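Local structure of beta-lactamase/D-alanine carboxypeptidase (Yersinia pestis, 3OZH) at residues 29-34 and 242-247; 5-10 and 35-40; 238-243 and 313-318. The protein probably acts as a serine-type beta-lactamase or D-alanine carboxypeptidase, as a putative penicillin-binding protein of the beta-lactamase family. All coordinates share one frame; numbering follows the deposited sequence.

All three contacts reach the large antiparallel sheet of this beta-lactamase-type fold. Interaction 2 comes first along the chain and sets helix 6-20 against edge strand 35-42. Interaction 1 starts on the neighbouring strand 25-32 and runs to the loop after helix 233-241, and interaction 3 presses that helix onto strand 309-316. The centres of interactions 1 and 3 are about 7 Å apart; the two share Q242 and F243 and touch where I31 meets M240. The centres of interactions 1 and 2 are about 12 Å apart, joined through the paired strands 25-32 and 35-42. Helix 6-20, helix 233-241 and the loop after it are thereby fastened to one sheet.

Interaction 1: residues 29-34 and 242-247; sequences VVIDNN and QFLASD
N34 and D247 meet side chain to side chain at about a right angle, with the amide and carboxylate planes turned 60° apart. The amide uses both its ends. N34 OD1 accepts a hydrogen bond from the backbone N of D247 at 2.7 Å, in the carbonyl plane and with a fairly straight N-H (162°), while ND2 makes a weak, more bent bond to D247 OD1. Asparagine suits this place because one group both donates and accepts. A water adds a further proton to N34 OD1 and also reaches S246 OG, whose stronger partner is the hydroxyl of S249. N33 and N34 are the two central residues of a type II' turn closing the beta hairpin of strands 25-32 and 35-42, and asparagine tolerates the positive phi (55°) of the first turn position better than most residues. A second water donates to N33 O and to A245 O, tying the two backbones together, and A245 N is held by N320 OD1. The buried end of the contact is apolar: I31 carries CG2 anti to the backbone N, which turns this methyl to L244 CD1, 3.6 Å away, two branched chains crossing obliquely, with I31 also resting on M240 and Q241 of helix 233-241.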
ATOM      1  N   VAL A  29       3.462  14.709   2.250  1.00  9.59           N
ATOM      2  CA  VAL A  29       4.893  14.558   2.353  1.00  8.62           C
ATOM      3  C   VAL A  29       5.470  14.571   0.945  1.00  9.99           C
ATOM      4  O   VAL A  29       5.079  13.766   0.110  1.00  9.06           O
ATOM      5  CB  VAL A  29       5.260  13.213   3.006  1.00 12.68           C
ATOM      6  CG1 VAL A  29       6.789  13.054   3.034  1.00 13.11           C
ATOM      7  CG2 VAL A  29       4.662  13.137   4.422  1.00 13.25           C
ATOM      8  N   VAL A  30       6.388  15.492   0.683  1.00  8.01           N
ATOM      9  CA  VAL A  30       6.966  15.615  -0.644  1.00 11.49           C
ATOM     10  C   VAL A  30       8.475  15.485  -0.579  1.00 12.22           C
ATOM     11  O   VAL A  30       9.145  16.275   0.106  1.00 13.40           O
ATOM     12  CB  VAL A  30       6.642  16.987  -1.289  1.00 10.86           C
ATOM     13  CG1 VAL A  30       7.301  17.101  -2.639  1.00 14.32           C
ATOM     14  CG2 VAL A  30       5.107  17.175  -1.444  1.00 13.45           C
ATOM     15  N   ILE A  31       9.008  14.525  -1.322  1.00  9.84           N
ATOM     16  CA  ILE A  31      10.454  14.375  -1.442  1.00 11.03           C
ATOM     17  C   ILE A  31      10.865  14.665  -2.870  1.00 14.63           C
ATOM     18  O   ILE A  31      10.388  14.022  -3.802  1.00 13.62           O
ATOM     19  CB  ILE A  31      10.930  12.961  -1.052  1.00 10.80           C
ATOM     20  CG1 ILE A  31      10.638  12.686   0.431  1.00 12.59           C
ATOM     21  CG2 ILE A  31      12.480  12.794  -1.340  1.00  9.60           C
ATOM     22  CD1 ILE A  31      10.925  11.218   0.847  1.00 14.03           C
ATOM     23  N   ASP A  32      11.740  15.656  -3.031  1.00 16.85           N
ATOM     24  CA  ASP A  32      12.249  16.062  -4.342  1.00 17.00           C
ATOM     25  C   ASP A  32      13.771  16.196  -4.266  1.00 15.56           C
ATOM     26  O   ASP A  32      14.307  17.259  -3.888  1.00 13.83           O
ATOM     27  CB  ASP A  32      11.623  17.396  -4.774  1.00 19.25           C
ATOM     28  CG  ASP A  32      12.019  17.811  -6.191  1.00 27.32           C
ATOM     29  OD1 ASP A  32      13.062  17.351  -6.712  1.00 26.48           O
ATOM     30  OD2 ASP A  32      11.277  18.619  -6.798  1.00 33.36           O
ATOM     31  N   ASN A  33      14.467  15.125  -4.631  1.00 15.26           N
ATOM     32  CA  ASN A  33      15.935  15.082  -4.503  1.00 16.78           C
ATOM     33  C   ASN A  33      16.374  15.402  -3.051  1.00 13.97           C
ATOM     34  O   ASN A  33      16.090  14.615  -2.138  1.00 14.83           O
ATOM     35  CB  ASN A  33      16.600  16.005  -5.539  1.00 19.66           C
ATOM     36  CG  ASN A  33      16.312  15.584  -6.984  1.00 29.21           C
ATOM     37  OD1 ASN A  33      15.285  15.960  -7.569  1.00 36.07           O
ATOM     38  ND2 ASN A  33      17.220  14.801  -7.570  1.00 30.42           N
ATOM     39  N   ASN A  34      17.062  16.534  -2.829  1.00 12.13           N
ATOM     40  CA  ASN A  34      17.497  16.901  -1.469  1.00 15.01           C
ATOM     41  C   ASN A  34      16.445  17.618  -0.614  1.00 18.71           C
ATOM     42  O   ASN A  34      16.680  17.869   0.571  1.00 21.36           O
ATOM     43  CB  ASN A  34      18.749  17.794  -1.496  1.00 21.00           C
ATOM     44  CG  ASN A  34      19.927  17.133  -2.163  1.00 26.78           C
ATOM     45  OD1 ASN A  34      20.299  15.994  -1.848  1.00 23.80           O
ATOM     46  ND2 ASN A  34      20.519  17.846  -3.110  1.00 30.90           N
ATOM     47  N   GLN A 242      13.688   5.669   0.736  1.00 12.87           N
ATOM     48  CA  GLN A 242      14.577   4.584   0.339  1.00 15.06           C
ATOM     49  C   GLN A 242      14.467   4.265  -1.160  1.00 15.52           C
ATOM     50  O   GLN A 242      15.323   3.581  -1.716  1.00 14.72           O
ATOM     51  CB  GLN A 242      14.350   3.324   1.198  1.00 16.21           C
ATOM     52  CG  GLN A 242      14.347   3.589   2.715  1.00 18.02           C
ATOM     53  CD  GLN A 242      15.487   4.491   3.171  1.00 27.63           C
ATOM     54  OE1 GLN A 242      16.657   4.196   2.934  1.00 27.34           O
ATOM     55  NE2 GLN A 242      15.147   5.600   3.831  1.00 30.50           N
ATOM     56  N   PHE A 243      13.437   4.790  -1.819  1.00 13.73           N
ATOM     57  CA  PHE A 243      13.268   4.562  -3.254  1.00 14.07           C
ATOM     58  C   PHE A 243      13.918   5.663  -4.072  1.00 14.35           C
ATOM     59  O   PHE A 243      13.969   5.578  -5.291  1.00 13.72           O
ATOM     60  CB  PHE A 243      11.769   4.461  -3.619  1.00 13.91           C
ATOM     61  CG  PHE A 243      11.083   3.242  -3.039  1.00 14.87           C
ATOM     62  CD1 PHE A 243      11.061   2.041  -3.729  1.00 14.45           C
ATOM     63  CD2 PHE A 243      10.481   3.300  -1.791  1.00 15.46           C
ATOM     64  CE1 PHE A 243      10.445   0.929  -3.197  1.00 10.62           C
ATOM     65  CE2 PHE A 243       9.858   2.197  -1.260  1.00 13.53           C
ATOM     66  CZ  PHE A 243       9.842   0.997  -1.969  1.00 13.07           C
ATOM     67  N   LEU A 244      14.414   6.696  -3.396  1.00 15.55           N
ATOM     68  CA  LEU A 244      14.794   7.940  -4.071  1.00 17.98           C
ATOM     69  C   LEU A 244      16.216   8.368  -3.725  1.00 21.29           C
ATOM     70  O   LEU A 244      16.578   8.433  -2.551  1.00 26.28           O
ATOM     71  CB  LEU A 244      13.817   9.066  -3.686  1.00 15.97           C
ATOM     72  CG  LEU A 244      12.317   8.792  -3.902  1.00 16.21           C
ATOM     73  CD1 LEU A 244      11.459   9.939  -3.324  1.00 15.31           C
ATOM     74  CD2 LEU A 244      11.992   8.576  -5.395  1.00 15.28           C
ATOM     75  N   ALA A 245      17.018   8.681  -4.734  1.00 16.68           N
ATOM     76  CA  ALA A 245      18.393   9.127  -4.469  1.00 17.47           C
ATOM     77  C   ALA A 245      18.410  10.577  -3.974  1.00 18.48           C
ATOM     78  O   ALA A 245      17.528  11.378  -4.303  1.00 16.17           O
ATOM     79  CB  ALA A 245      19.257   8.979  -5.719  1.00 15.31           C
ATOM     80  N   SER A 246      19.405  10.917  -3.169  1.00 21.57           N
ATOM     81  CA  SER A 246      19.663  12.318  -2.853  1.00 23.47           C
ATOM     82  C   SER A 246      21.161  12.490  -2.857  1.00 24.98           C
ATOM     83  O   SER A 246      21.890  11.513  -3.055  1.00 23.54           O
ATOM     84  CB  SER A 246      19.103  12.705  -1.486  1.00 26.09           C
ATOM     85  OG  SER A 246      19.854  12.098  -0.453  1.00 27.59           O
ATOM     86  N   ASP A 247      21.625  13.717  -2.628  1.00 26.26           N
ATOM     87  CA  ASP A 247      23.054  13.986  -2.677  1.00 29.00           C
ATOM     88  C   ASP A 247      23.790  13.057  -1.726  1.00 25.70           C
ATOM     89  O   ASP A 247      24.912  12.635  -2.007  1.00 30.03           O
ATOM     90  CB  ASP A 247      23.354  15.452  -2.342  1.00 33.00           C
ATOM     91  CG  ASP A 247      23.185  16.369  -3.543  1.00 42.84           C
ATOM     92  OD1 ASP A 247      23.219  17.603  -3.361  1.00 47.25           O
ATOM     93  OD2 ASP A 247      23.021  15.859  -4.677  1.00 46.54           O
TER
HETATM   94  O   HOH W   1      15.373  11.952  -2.535  1.00 14.36           O
HETATM   95  O   HOH W   2      20.524  14.752   0.969  1.00 32.85           O

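Interaction 2: residues 5-10 and 35-40; sequences LTSQIV and QVVNRS
Helix 6-20 packs on the face of edge strand 35-42 through T6, S7 and V10, which meet Q35, V37 and R39, the alternate strand residues that turn to the same side. The axes of segments 6-10 and 35-40 come within 9.1 Å and cross at -33°. V37 is the middle of the contact, and its two methyls divide the work. Because CG1 stands anti to the backbone N (chi1 179°), it reaches V10 CG1 tip to tip at 3.8 Å, whereas CG2 slides past T6 CG2 at 3.9 Å and also approaches the hydroxyl of S7. Compact beta-branched residues fit this close helix-on-sheet packing, and the strand is one of the two outermost of the antiparallel sheet, paired with strand 25-32 through V37 and V30. T6 also uses its oxygen side: OG1 lies 3.6 Å from Q35 CG, but its main hydrogen-bond partner is S1 OG. R39, bent at chi2, folds back so that V37 CG1 sits 3.3 Å above one guanidinium face, offset toward its rim. Its NH1 donates to N38 O at 2.9 Å, from above the carbonyl plane, and NE forms a salt bridge with D11, one turn on from S7. A long arginine can thus cover a methyl group while its charge is paired. Water at the guanidinium edge takes a bond from R39 NH1 and links it to S7 OG.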
ATOM      1  N   LEU A   5      12.517  26.341  -6.008  1.00 21.80           N
ATOM      2  CA  LEU A   5      11.071  26.429  -6.201  1.00 19.77           C
ATOM      3  C   LEU A   5      10.237  25.331  -5.524  1.00 20.11           C
ATOM      4  O   LEU A   5       9.001  25.425  -5.496  1.00 17.73           O
ATOM      5  CB  LEU A   5      10.753  26.434  -7.697  1.00 19.10           C
ATOM      6  CG  LEU A   5      11.526  27.450  -8.532  1.00 19.76           C
ATOM      7  CD1 LEU A   5      11.183  27.301 -10.018  1.00 20.18           C
ATOM      8  CD2 LEU A   5      11.272  28.875  -8.055  1.00 17.27           C
ATOM      9  N   THR A   6      10.890  24.309  -4.970  1.00 18.74           N
ATOM     10  CA  THR A   6      10.160  23.137  -4.486  1.00 16.82           C
ATOM     11  C   THR A   6       9.006  23.474  -3.540  1.00 15.36           C
ATOM     12  O   THR A   6       7.888  22.982  -3.725  1.00 10.64           O
ATOM     13  CB  THR A   6      11.075  22.108  -3.809  1.00 21.63           C
ATOM     14  OG1 THR A   6      12.170  21.808  -4.680  1.00 23.97           O
ATOM     15  CG2 THR A   6      10.286  20.827  -3.522  1.00 18.99           C
ATOM     16  N   SER A   7       9.286  24.301  -2.529  1.00 14.83           N
ATOM     17  CA  SER A   7       8.275  24.725  -1.558  1.00 19.22           C
ATOM     18  C   SER A   7       7.147  25.497  -2.216  1.00 16.60           C
ATOM     19  O   SER A   7       5.973  25.294  -1.908  1.00 15.55           O
ATOM     20  CB  SER A   7       8.895  25.604  -0.463  1.00 21.13           C
ATOM     21  OG  SER A   7       9.306  24.798   0.618  1.00 29.81           O
ATOM     22  N   GLN A   8       7.512  26.432  -3.082  1.00 15.43           N
ATOM     23  CA  GLN A   8       6.504  27.229  -3.775  1.00 14.14           C
ATOM     24  C   GLN A   8       5.601  26.355  -4.673  1.00 14.75           C
ATOM     25  O   GLN A   8       4.373  26.562  -4.745  1.00 13.83           O
ATOM     26  CB  GLN A   8       7.166  28.356  -4.571  1.00 16.27           C
ATOM     27  CG  GLN A   8       7.742  29.482  -3.690  1.00 19.40           C
ATOM     28  CD  GLN A   8       9.031  29.075  -2.993  1.00 22.50           C
ATOM     29  OE1 GLN A   8       9.655  28.078  -3.363  1.00 20.47           O
ATOM     30  NE2 GLN A   8       9.446  29.851  -1.982  1.00 19.86           N
ATOM     31  N   ILE A   9       6.197  25.391  -5.367  1.00 13.63           N
ATOM     32  CA  ILE A   9       5.405  24.485  -6.220  1.00 13.00           C
ATOM     33  C   ILE A   9       4.431  23.663  -5.388  1.00 12.69           C
ATOM     34  O   ILE A   9       3.242  23.594  -5.697  1.00 14.70           O
ATOM     35  CB  ILE A   9       6.296  23.562  -7.079  1.00 10.82           C
ATOM     36  CG1 ILE A   9       7.063  24.374  -8.121  1.00 13.79           C
ATOM     37  CG2 ILE A   9       5.461  22.436  -7.729  1.00  9.72           C
ATOM     38  CD1 ILE A   9       8.276  23.620  -8.756  1.00 13.37           C
ATOM     39  N   VAL A  10       4.927  23.052  -4.316  1.00 11.92           N
ATOM     40  CA  VAL A  10       4.051  22.333  -3.400  1.00 12.18           C
ATOM     41  C   VAL A  10       2.908  23.218  -2.896  1.00 12.98           C
ATOM     42  O   VAL A  10       1.771  22.771  -2.805  1.00  9.79           O
ATOM     43  CB  VAL A  10       4.841  21.756  -2.205  1.00 13.11           C
ATOM     44  CG1 VAL A  10       3.905  21.180  -1.164  1.00 11.57           C
ATOM     45  CG2 VAL A  10       5.838  20.699  -2.698  1.00  9.72           C
ATOM     46  N   GLN A  35      15.316  17.981  -1.214  1.00 14.91           N
ATOM     47  CA  GLN A  35      14.289  18.774  -0.520  1.00 18.37           C
ATOM     48  C   GLN A  35      13.212  17.869   0.048  1.00 17.52           C
ATOM     49  O   GLN A  35      12.759  16.948  -0.608  1.00 19.08           O
ATOM     50  CB  GLN A  35      13.616  19.770  -1.477  1.00 20.96           C
ATOM     51  CG  GLN A  35      14.565  20.688  -2.210  1.00 27.77           C
ATOM     52  CD  GLN A  35      15.519  21.396  -1.276  1.00 34.96           C
ATOM     53  OE1 GLN A  35      16.739  21.291  -1.424  1.00 39.95           O
ATOM     54  NE2 GLN A  35      14.971  22.120  -0.303  1.00 35.54           N
ATOM     55  N   VAL A  36      12.817  18.121   1.284  1.00 19.41           N
ATOM     56  CA  VAL A  36      11.649  17.460   1.834  1.00 18.28           C
ATOM     57  C   VAL A  36      10.680  18.550   2.206  1.00 15.17           C
ATOM     58  O   VAL A  36      11.062  19.522   2.852  1.00 14.54           O
ATOM     59  CB  VAL A  36      11.991  16.671   3.099  1.00 21.66           C
ATOM     60  CG1 VAL A  36      10.724  16.065   3.676  1.00 22.33           C
ATOM     61  CG2 VAL A  36      13.046  15.610   2.799  1.00 21.36           C
ATOM     62  N   VAL A  37       9.429  18.423   1.784  1.00 13.22           N
ATOM     63  CA  VAL A  37       8.437  19.431   2.124  1.00 15.37           C
ATOM     64  C   VAL A  37       7.265  18.740   2.766  1.00 17.11           C
ATOM     65  O   VAL A  37       6.727  17.768   2.219  1.00 14.87           O
ATOM     66  CB  VAL A  37       7.954  20.198   0.880  1.00 16.93           C
ATOM     67  CG1 VAL A  37       6.884  21.229   1.270  1.00 15.61           C
ATOM     68  CG2 VAL A  37       9.124  20.854   0.192  1.00 20.30           C
ATOM     69  N   ASN A  38       6.890  19.226   3.943  1.00 15.39           N
ATOM     70  CA  ASN A  38       5.772  18.665   4.675  1.00 13.49           C
ATOM     71  C   ASN A  38       4.692  19.725   4.854  1.00 14.11           C
ATOM     72  O   ASN A  38       5.003  20.881   5.141  1.00 14.73           O
ATOM     73  CB  ASN A  38       6.231  18.171   6.048  1.00 16.83           C
ATOM     74  CG  ASN A  38       6.976  16.862   5.974  1.00 24.05           C
ATOM     75  OD1 ASN A  38       6.384  15.814   5.709  1.00 24.22           O
ATOM     76  ND2 ASN A  38       8.281  16.907   6.218  1.00 23.39           N
ATOM     77  N   ARG A  39       3.440  19.329   4.696  1.00 12.08           N
ATOM     78  CA  ARG A  39       2.310  20.221   4.924  1.00 15.05           C
ATOM     79  C   ARG A  39       1.241  19.457   5.656  1.00 17.38           C
ATOM     80  O   ARG A  39       1.024  18.269   5.399  1.00 19.06           O
ATOM     81  CB  ARG A  39       1.708  20.724   3.605  1.00 13.53           C
ATOM     82  CG  ARG A  39       2.599  21.614   2.790  1.00 14.75           C
ATOM     83  CD  ARG A  39       2.991  22.876   3.555  1.00 16.94           C
ATOM     84  NE  ARG A  39       3.780  23.777   2.708  1.00 23.22           N
ATOM     85  CZ  ARG A  39       5.096  23.952   2.833  1.00 24.44           C
ATOM     86  NH1 ARG A  39       5.762  23.307   3.783  1.00 20.86           N
ATOM     87  NH2 ARG A  39       5.747  24.779   2.017  1.00 24.39           N
ATOM     88  N   SER A  40       0.556  20.130   6.570  1.00 14.17           N
ATOM     89  CA  SER A  40      -0.590  19.496   7.179  1.00 17.50           C
ATOM     90  C   SER A  40      -1.704  20.521   7.354  1.00 15.32           C
ATOM     91  O   SER A  40      -1.455  21.714   7.551  1.00 16.47           O
ATOM     92  CB  SER A  40      -0.197  18.780   8.483  1.00 27.02           C
ATOM     93  OG  SER A  40      -0.008  19.683   9.539  1.00 32.55           O
TER
HETATM   94  O   HOH W   3       8.917  23.668   3.416  1.00 38.35           O

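Interaction 3: residues 238-243 and 313-318; sequences HWMQQF and MAMVPE
M313, M240 and W239 interlock between helix 233-241 and strand 309-316, and M313, modelled as selenomethionine like M240 and M315, threads between the other two. From CB, which leaves strand 309-316 toward the helix, the chain runs extended to CG, 3.9 Å from the selenium of M240, which slides past in the opposite direction. The next atom, M313 SE, lies in the plane of the W239 ring at its edge, a Met-aromatic contact, flanked by W239 CZ3 at 3.7 Å and M240 SE at 4.0 Å. A bend at chi3 (-59°) then brings M313 CE near the same edge but out of the ring plane, 4.0 Å from W239 CE3. Two residues on, M315 makes a second Met-aromatic contact, oblique to the F243 ring and crossing that side chain at about a right angle. Its SE touches F243 CB at 3.6 Å, and its methyl CE meets M240 CG at 3.6 Å. Flexible, polarizable methionines suit a buried interface where flat rings and a helix must be fitted together. F243 turns an edge to one face of W239, CE2 standing 3.4 Å above the plane and offset toward the rim, and the indole NE1 is hydrogen-bonded to E70 OE1. Helix 233-241 thus covers one face of the sheet, M240 reaching across to V29 of strand 25-32, while A314 and V316 turn to the other face, against helix 335-350.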
ATOM      1  N   HIS A 238      10.353   8.459   5.788  0.55 12.20           N
ATOM      2  CA  HIS A 238      11.577   7.657   5.838  0.55 13.97           C
ATOM      3  C   HIS A 238      11.525   6.411   4.947  0.55 13.11           C
ATOM      4  O   HIS A 238      12.523   6.048   4.327  0.55 13.02           O
ATOM      5  CB  HIS A 238      11.944   7.271   7.284  0.55 17.74           C
ATOM      6  CG  HIS A 238      12.394   8.432   8.120  0.55 21.63           C
ATOM      7  ND1 HIS A 238      11.614   8.982   9.115  0.55 25.32           N
ATOM      8  CD2 HIS A 238      13.534   9.160   8.091  0.55 24.31           C
ATOM      9  CE1 HIS A 238      12.258   9.995   9.668  0.55 26.55           C
ATOM     10  NE2 HIS A 238      13.425  10.125   9.065  0.55 26.47           N
ATOM     11  N   TRP A 239      10.366   5.763   4.881  1.00 12.77           N
ATOM     12  CA  TRP A 239      10.191   4.584   4.019  1.00  9.81           C
ATOM     13  C   TRP A 239      10.261   4.970   2.526  1.00 14.29           C
ATOM     14  O   TRP A 239      10.964   4.342   1.723  1.00 14.08           O
ATOM     15  CB  TRP A 239       8.843   3.917   4.318  1.00 10.91           C
ATOM     16  CG  TRP A 239       8.680   2.571   3.622  1.00 13.35           C
ATOM     17  CD1 TRP A 239       9.168   1.371   4.049  1.00 15.68           C
ATOM     18  CD2 TRP A 239       7.982   2.312   2.398  1.00 15.40           C
ATOM     19  NE1 TRP A 239       8.824   0.371   3.158  1.00 14.73           N
ATOM     20  CE2 TRP A 239       8.087   0.922   2.141  1.00 15.08           C
ATOM     21  CE3 TRP A 239       7.259   3.114   1.499  1.00 16.39           C
ATOM     22  CZ2 TRP A 239       7.523   0.323   1.010  1.00 14.43           C
ATOM     23  CZ3 TRP A 239       6.694   2.517   0.374  1.00 16.55           C
ATOM     24  CH2 TRP A 239       6.829   1.133   0.141  1.00 16.29           C
HETATM   25  N   MSE A 240       9.522   6.013   2.147  1.00 11.76           N
HETATM   26  CA  MSE A 240       9.511   6.444   0.750  1.00 14.79           C
HETATM   27  C   MSE A 240      10.907   6.878   0.269  1.00 13.03           C
HETATM   28  O   MSE A 240      11.301   6.645  -0.882  1.00 12.75           O
HETATM   29  CB  MSE A 240       8.511   7.589   0.559  1.00 11.80           C
HETATM   30  CG  MSE A 240       8.362   8.018  -0.913  1.00 11.95           C
HETATM   31 SE   MSE A 240       6.759   9.182  -1.141  0.83 18.96          SE
HETATM   32  CE  MSE A 240       7.457  10.828  -0.282  1.00  9.68           C
ATOM     33  N   GLN A 241      11.640   7.529   1.161  1.00  8.61           N
ATOM     34  CA  GLN A 241      12.977   8.032   0.848  1.00 11.75           C
ATOM     35  C   GLN A 241      13.919   6.921   0.327  1.00 13.55           C
ATOM     36  O   GLN A 241      14.827   7.192  -0.452  1.00 15.52           O
ATOM     37  CB  GLN A 241      13.572   8.746   2.085  1.00 11.81           C
ATOM     38  CG  GLN A 241      14.978   9.312   1.888  1.00 15.21           C
ATOM     39  CD  GLN A 241      15.002  10.480   0.932  1.00 14.39           C
ATOM     40  OE1 GLN A 241      14.730  11.600   1.326  1.00 17.55           O
ATOM     41  NE2 GLN A 241      15.325  10.223  -0.330  1.00 13.71           N
ATOM     42  N   GLN A 242      13.688   5.669   0.736  1.00 12.87           N
ATOM     43  CA  GLN A 242      14.577   4.584   0.339  1.00 15.06           C
ATOM     44  C   GLN A 242      14.467   4.265  -1.160  1.00 15.52           C
ATOM     45  O   GLN A 242      15.323   3.581  -1.716  1.00 14.72           O
ATOM     46  CB  GLN A 242      14.350   3.324   1.198  1.00 16.21           C
ATOM     47  CG  GLN A 242      14.347   3.589   2.715  1.00 18.02           C
ATOM     48  CD  GLN A 242      15.487   4.491   3.171  1.00 27.63           C
ATOM     49  OE1 GLN A 242      16.657   4.196   2.934  1.00 27.34           O
ATOM     50  NE2 GLN A 242      15.147   5.600   3.831  1.00 30.50           N
ATOM     51  N   PHE A 243      13.437   4.790  -1.819  1.00 13.73           N
ATOM     52  CA  PHE A 243      13.268   4.562  -3.254  1.00 14.07           C
ATOM     53  C   PHE A 243      13.918   5.663  -4.072  1.00 14.35           C
ATOM     54  O   PHE A 243      13.969   5.578  -5.291  1.00 13.72           O
ATOM     55  CB  PHE A 243      11.769   4.461  -3.619  1.00 13.91           C
ATOM     56  CG  PHE A 243      11.083   3.242  -3.039  1.00 14.87           C
ATOM     57  CD1 PHE A 243      11.061   2.041  -3.729  1.00 14.45           C
ATOM     58  CD2 PHE A 243      10.481   3.300  -1.791  1.00 15.46           C
ATOM     59  CE1 PHE A 243      10.445   0.929  -3.197  1.00 10.62           C
ATOM     60  CE2 PHE A 243       9.858   2.197  -1.260  1.00 13.53           C
ATOM     61  CZ  PHE A 243       9.842   0.997  -1.969  1.00 13.07           C
HETATM   62  N   MSE A 313       0.327   7.169  -2.795  1.00  7.77           N
HETATM   63  CA  MSE A 313       1.754   7.445  -2.971  1.00  7.29           C
HETATM   64  C   MSE A 313       2.028   7.409  -4.470  1.00  8.86           C
HETATM   65  O   MSE A 313       1.611   6.476  -5.169  1.00  9.44           O
HETATM   66  CB  MSE A 313       2.619   6.393  -2.272  1.00  6.67           C
HETATM   67  CG  MSE A 313       4.146   6.635  -2.472  1.00  9.95           C
HETATM   68 SE   MSE A 313       5.244   5.446  -1.361  0.74 22.52          SE
HETATM   69  CE  MSE A 313       4.628   5.914   0.441  1.00 13.14           C
ATOM     70  N   ALA A 314       2.697   8.439  -4.961  1.00  8.31           N
ATOM     71  CA  ALA A 314       3.024   8.541  -6.374  1.00 11.72           C
ATOM     72  C   ALA A 314       4.488   8.951  -6.498  1.00 13.51           C
ATOM     73  O   ALA A 314       4.937   9.900  -5.827  1.00 15.14           O
ATOM     74  CB  ALA A 314       2.134   9.579  -7.039  1.00 10.66           C
HETATM   75  N   MSE A 315       5.229   8.294  -7.381  1.00 10.10           N
HETATM   76  CA  MSE A 315       6.620   8.686  -7.556  1.00 11.89           C
HETATM   77  C   MSE A 315       7.163   8.514  -8.970  1.00 11.11           C
HETATM   78  O   MSE A 315       6.627   7.739  -9.771  1.00 11.06           O
HETATM   79  CB  MSE A 315       7.517   7.992  -6.527  1.00 17.47           C
HETATM   80  CG  MSE A 315       7.564   6.516  -6.652  1.00 19.52           C
HETATM   81 SE   MSE A 315       8.988   5.741  -5.519  0.72 28.03          SE
HETATM   82  CE  MSE A 315       8.171   5.894  -3.853  1.00  4.04           C
ATOM     83  N   VAL A 316       8.216   9.282  -9.261  1.00 10.40           N
ATOM     84  CA  VAL A 316       8.934   9.228 -10.525  1.00 11.95           C
ATOM     85  C   VAL A 316      10.382   8.969 -10.099  1.00 12.78           C
ATOM     86  O   VAL A 316      11.179   9.908  -9.941  1.00 12.14           O
ATOM     87  CB  VAL A 316       8.761  10.573 -11.339  1.00 10.19           C
ATOM     88  CG1 VAL A 316       9.439  10.520 -12.690  1.00  9.94           C
ATOM     89  CG2 VAL A 316       7.295  10.901 -11.530  1.00 10.49           C
ATOM     90  N   PRO A 317      10.708   7.693  -9.829  1.00 15.76           N
ATOM     91  CA  PRO A 317      12.010   7.304  -9.268  1.00 18.97           C
ATOM     92  C   PRO A 317      13.201   7.852 -10.042  1.00 18.41           C
ATOM     93  O   PRO A 317      14.157   8.295  -9.398  1.00 18.56           O
ATOM     94  CB  PRO A 317      11.983   5.768  -9.325  1.00 20.27           C
ATOM     95  CG  PRO A 317      10.531   5.423  -9.222  1.00 20.73           C
ATOM     96  CD  PRO A 317       9.803   6.535  -9.966  1.00 16.73           C
ATOM     97  N   GLU A 318      13.144   7.883 -11.371  1.00 15.26           N
ATOM     98  CA  GLU A 318      14.307   8.344 -12.130  1.00 18.97           C
ATOM     99  C   GLU A 318      14.528   9.832 -11.902  1.00 17.61           C
ATOM    100  O   GLU A 318      15.558  10.369 -12.275  1.00 18.60           O
ATOM    101  CB  GLU A 318      14.190   8.074 -13.643  1.00 23.37           C
ATOM    102  CG  GLU A 318      13.167   7.034 -14.039  1.00 32.52           C
ATOM    103  CD  GLU A 318      11.716   7.541 -13.947  1.00 36.17           C
ATOM    104  OE1 GLU A 318      11.303   8.366 -14.803  1.00 40.79           O
ATOM    105  OE2 GLU A 318      10.991   7.095 -13.026  1.00 30.42           O
TER
HETATM  106  O   HOH W   4      15.502   6.609  -7.620  1.00 25.49           O